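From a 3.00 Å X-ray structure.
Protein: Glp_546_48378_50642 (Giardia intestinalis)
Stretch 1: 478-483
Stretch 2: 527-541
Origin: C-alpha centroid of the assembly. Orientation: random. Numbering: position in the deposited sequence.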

# COMPACT_ATOMS: atom_id res chain seq x y z
N GLY A 478 -11.96 -21.22 -32.35
CA GLY A 478 -10.83 -20.40 -31.92
C GLY A 478 -11.16 -19.52 -30.73
O GLY A 478 -10.67 -18.39 -30.61
N ILE A 479 -12.01 -20.04 -29.84
CA ILE A 479 -12.39 -19.30 -28.66
C ILE A 479 -11.19 -19.23 -27.74
O ILE A 479 -10.52 -20.23 -27.50
CB ILE A 479 -13.56 -19.99 -27.92
CG1 ILE A 479 -14.84 -19.85 -28.75
CG2 ILE A 479 -13.76 -19.38 -26.54
CD1 ILE A 479 -16.05 -20.54 -28.15
N SER A 480 -10.90 -18.04 -27.24
CA SER A 480 -9.77 -17.85 -26.36
C SER A 480 -10.19 -17.08 -25.13
O SER A 480 -10.90 -16.08 -25.24
CB SER A 480 -8.68 -17.07 -27.09
OG SER A 480 -9.22 -15.91 -27.71
N VAL A 481 -9.77 -17.54 -23.95
CA VAL A 481 -10.13 -16.86 -22.71
C VAL A 481 -8.93 -16.44 -21.87
O VAL A 481 -9.08 -16.15 -20.69
CB VAL A 481 -11.06 -17.73 -21.85
CG1 VAL A 481 -12.31 -18.10 -22.64
CG2 VAL A 481 -10.33 -18.97 -21.38
N PHE A 482 -7.75 -16.41 -22.48
CA PHE A 482 -6.56 -15.96 -21.77
C PHE A 482 -5.99 -14.78 -22.56
O PHE A 482 -6.13 -14.73 -23.79
CB PHE A 482 -5.50 -17.06 -21.68
CG PHE A 482 -5.87 -18.19 -20.78
CD1 PHE A 482 -6.82 -19.12 -21.16
CD2 PHE A 482 -5.25 -18.34 -19.54
CE1 PHE A 482 -7.13 -20.20 -20.34
CE2 PHE A 482 -5.55 -19.41 -18.71
CZ PHE A 482 -6.49 -20.34 -19.11
N CYS A 483 -5.35 -13.84 -21.86
CA CYS A 483 -4.78 -12.67 -22.53
C CYS A 483 -3.76 -13.09 -23.58
O CYS A 483 -3.26 -12.27 -24.35
CB CYS A 483 -4.13 -11.73 -21.51
SG CYS A 483 -3.25 -12.52 -20.18
N SER A 527 -23.60 -17.72 -22.31
CA SER A 527 -22.89 -17.76 -23.59
C SER A 527 -21.83 -18.87 -23.59
O SER A 527 -21.52 -19.43 -22.53
CB SER A 527 -22.20 -16.42 -23.87
OG SER A 527 -21.46 -16.46 -25.08
N VAL A 528 -21.28 -19.19 -24.76
CA VAL A 528 -20.27 -20.25 -24.83
C VAL A 528 -18.93 -19.75 -24.33
O VAL A 528 -18.19 -20.50 -23.69
CB VAL A 528 -20.11 -20.78 -26.26
CG1 VAL A 528 -19.16 -21.95 -26.26
CG2 VAL A 528 -21.46 -21.19 -26.82
N ILE A 529 -18.60 -18.50 -24.62
CA ILE A 529 -17.33 -17.93 -24.16
C ILE A 529 -17.45 -17.90 -22.66
O ILE A 529 -16.53 -18.28 -21.95
CB ILE A 529 -17.10 -16.47 -24.67
CG1 ILE A 529 -17.13 -16.38 -26.20
CG2 ILE A 529 -15.75 -15.99 -24.19
CD1 ILE A 529 -18.49 -16.62 -26.83
N ASP A 530 -18.60 -17.43 -22.17
CA ASP A 530 -18.84 -17.34 -20.74
C ASP A 530 -18.62 -18.69 -20.10
O ASP A 530 -17.89 -18.80 -19.13
CB ASP A 530 -20.26 -16.86 -20.46
CG ASP A 530 -20.40 -15.35 -20.57
OD1 ASP A 530 -19.67 -14.64 -19.85
OD2 ASP A 530 -21.24 -14.87 -21.36
N ILE A 531 -19.25 -19.71 -20.67
CA ILE A 531 -19.13 -21.07 -20.16
C ILE A 531 -17.67 -21.53 -20.12
O ILE A 531 -17.17 -22.01 -19.11
CB ILE A 531 -19.94 -22.06 -21.04
CG1 ILE A 531 -21.44 -21.87 -20.79
CG2 ILE A 531 -19.52 -23.49 -20.75
CD1 ILE A 531 -22.33 -22.57 -21.78
N MET A 532 -16.99 -21.36 -21.24
CA MET A 532 -15.60 -21.76 -21.34
C MET A 532 -14.74 -21.09 -20.28
O MET A 532 -13.91 -21.75 -19.66
CB MET A 532 -15.07 -21.44 -22.74
CG MET A 532 -14.34 -22.59 -23.42
SD MET A 532 -15.22 -24.19 -23.30
CE MET A 532 -16.77 -23.82 -24.07
N THR A 533 -14.95 -19.79 -20.07
CA THR A 533 -14.17 -19.05 -19.07
C THR A 533 -14.31 -19.62 -17.66
O THR A 533 -13.32 -19.80 -16.96
CB THR A 533 -14.56 -17.56 -19.03
OG1 THR A 533 -14.28 -16.94 -20.29
CG2 THR A 533 -13.77 -16.84 -17.95
N HIS A 534 -15.55 -19.90 -17.25
CA HIS A 534 -15.82 -20.43 -15.92
C HIS A 534 -15.09 -21.74 -15.68
O HIS A 534 -14.82 -22.10 -14.54
CB HIS A 534 -17.32 -20.65 -15.71
CG HIS A 534 -18.11 -19.39 -15.65
ND1 HIS A 534 -17.86 -18.41 -14.71
CD2 HIS A 534 -19.14 -18.94 -16.40
CE1 HIS A 534 -18.70 -17.41 -14.89
NE2 HIS A 534 -19.49 -17.71 -15.91
N LEU A 535 -14.80 -22.45 -16.76
CA LEU A 535 -14.07 -23.70 -16.64
C LEU A 535 -12.63 -23.29 -16.43
O LEU A 535 -11.96 -23.77 -15.51
CB LEU A 535 -14.20 -24.53 -17.92
CG LEU A 535 -15.57 -25.08 -18.27
CD1 LEU A 535 -15.46 -25.84 -19.56
CD2 LEU A 535 -16.08 -25.99 -17.17
N ALA A 536 -12.15 -22.40 -17.30
CA ALA A 536 -10.79 -21.90 -17.25
C ALA A 536 -10.42 -21.52 -15.83
O ALA A 536 -9.48 -22.06 -15.27
CB ALA A 536 -10.65 -20.70 -18.17
N ARG A 537 -11.18 -20.59 -15.26
CA ARG A 537 -10.94 -20.14 -13.89
C ARG A 537 -10.82 -21.37 -12.99
O ARG A 537 -9.76 -21.64 -12.41
CB ARG A 537 -12.11 -19.27 -13.41
CG ARG A 537 -12.41 -18.06 -14.29
CD ARG A 537 -11.70 -16.80 -13.82
NE ARG A 537 -12.04 -15.62 -14.63
CZ ARG A 537 -13.28 -15.18 -14.83
NH1 ARG A 537 -14.31 -15.81 -14.29
NH2 ARG A 537 -13.48 -14.09 -15.56
N GLY A 538 -11.92 -22.12 -12.91
CA GLY A 538 -11.97 -23.33 -12.11
C GLY A 538 -10.82 -24.28 -12.33
O GLY A 538 -10.28 -24.82 -11.37
N LEU A 539 -10.44 -24.52 -13.57
CA LEU A 539 -9.32 -25.41 -13.85
C LEU A 539 -8.00 -24.76 -13.48
O LEU A 539 -7.03 -25.44 -13.15
CB LEU A 539 -9.29 -25.79 -15.32
CG LEU A 539 -10.08 -27.04 -15.68
CD1 LEU A 539 -10.15 -27.18 -17.18
CD2 LEU A 539 -9.40 -28.24 -15.04
N TRP A 540 -7.97 -23.42 -13.57
CA TRP A 540 -6.78 -22.65 -13.25
C TRP A 540 -6.43 -22.90 -11.79
O TRP A 540 -5.37 -23.46 -11.49
CB TRP A 540 -7.03 -21.16 -13.51
CG TRP A 540 -5.93 -20.23 -13.07
CD1 TRP A 540 -5.94 -19.41 -11.98
CD2 TRP A 540 -4.65 -20.03 -13.70
NE1 TRP A 540 -4.76 -18.71 -11.89
CE2 TRP A 540 -3.95 -19.07 -12.93
CE3 TRP A 540 -4.03 -20.57 -14.85
CZ2 TRP A 540 -2.65 -18.63 -13.26
CZ3 TRP A 540 -2.74 -20.13 -15.18
CH2 TRP A 540 -2.07 -19.17 -14.39
N LEU A 541 -7.33 -22.52 -10.90
CA LEU A 541 -7.09 -22.70 -9.47
C LEU A 541 -7.59 -24.02 -8.92
O LEU A 541 -7.55 -24.25 -7.72
CB LEU A 541 -7.73 -21.57 -8.66
CG LEU A 541 -8.41 -20.39 -9.36
CD1 LEU A 541 -9.81 -20.78 -9.80
CD2 LEU A 541 -8.48 -19.23 -8.39

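The segment 478-483, which has no regular secondary structure, lies along one side of the helix that begins at Val-528, and the contacts are mainly between apolar side chains; no hydrogen bond crosses between them. Together they bury 354 Å². Three side chains of the segment, Ile-479, Val-481 and Phe-482, meet successive positions along the helix, from its first turn to Trp-540.

Val-481 is the central bump. Its CA-to-CB bond points toward the helix, at the level of Thr-533, where Val-481 CA and Thr-533 CA are 5.9 Å apart. With chi1 in the m well, its two methyls spread over a shallow hollow bounded by Ile-529, Met-532, Thr-533 and Ala-536, residues that recur at the three- and four-residue spacing of a helical face. Val-481 CG1 lies 4.3 Å from Ile-529 CG2, 4.3 Å from Met-532 CB and 3.3 Å from Thr-533 OG1, while Val-481 CG2 rests 3.7 Å from Ala-536 CB. The small side chain of Ala-536 leaves the helix surface low here, and a short, branched valine fits against it closely. The approach to Thr-533 puts a methyl beside a hydroxyl, but that hydroxyl is already engaged: Thr-533 OG1 donates to Ile-529 O at 3.1 Å, turning its polarity back onto the helix backbone one turn earlier.

Toward the start of the helix, the CA-to-CB bond of Ile-479 also points toward its partner. Its longer side chain, with chi1 m and chi2 t, reaches out so that Ile-479 CD1 comes within 3.9 Å of Val-528 CG1. This residue has the largest area covered by the other stretch, 74 Å², just ahead of the 71 Å² of Val-481. Between them, the CA-to-CB bond of Ser-480 points away from the helix, and its OG is hydrogen-bonded elsewhere in the structure, so the alternation of the chain keeps the polar group out of the apolar contact.

Phe-482 closes the far end. Its CA-to-CB bond runs sideways, yet the ring swings nearer to the helix and spans two positions one turn apart: Phe-482 CE1 is 4.2 Å from Ala-536 CB, and Phe-482 CE2 is 4.3 Å from Trp-540 CE3. The indole atom lies at the edge of the phenyl ring, near its plane. Ala-536 thus receives both Val-481 and Phe-482, its single methyl leaving room for the larger groups, while Trp-540, whose CA-to-CB bond points toward the segment, meets the far end of the phenyl ring through CE3.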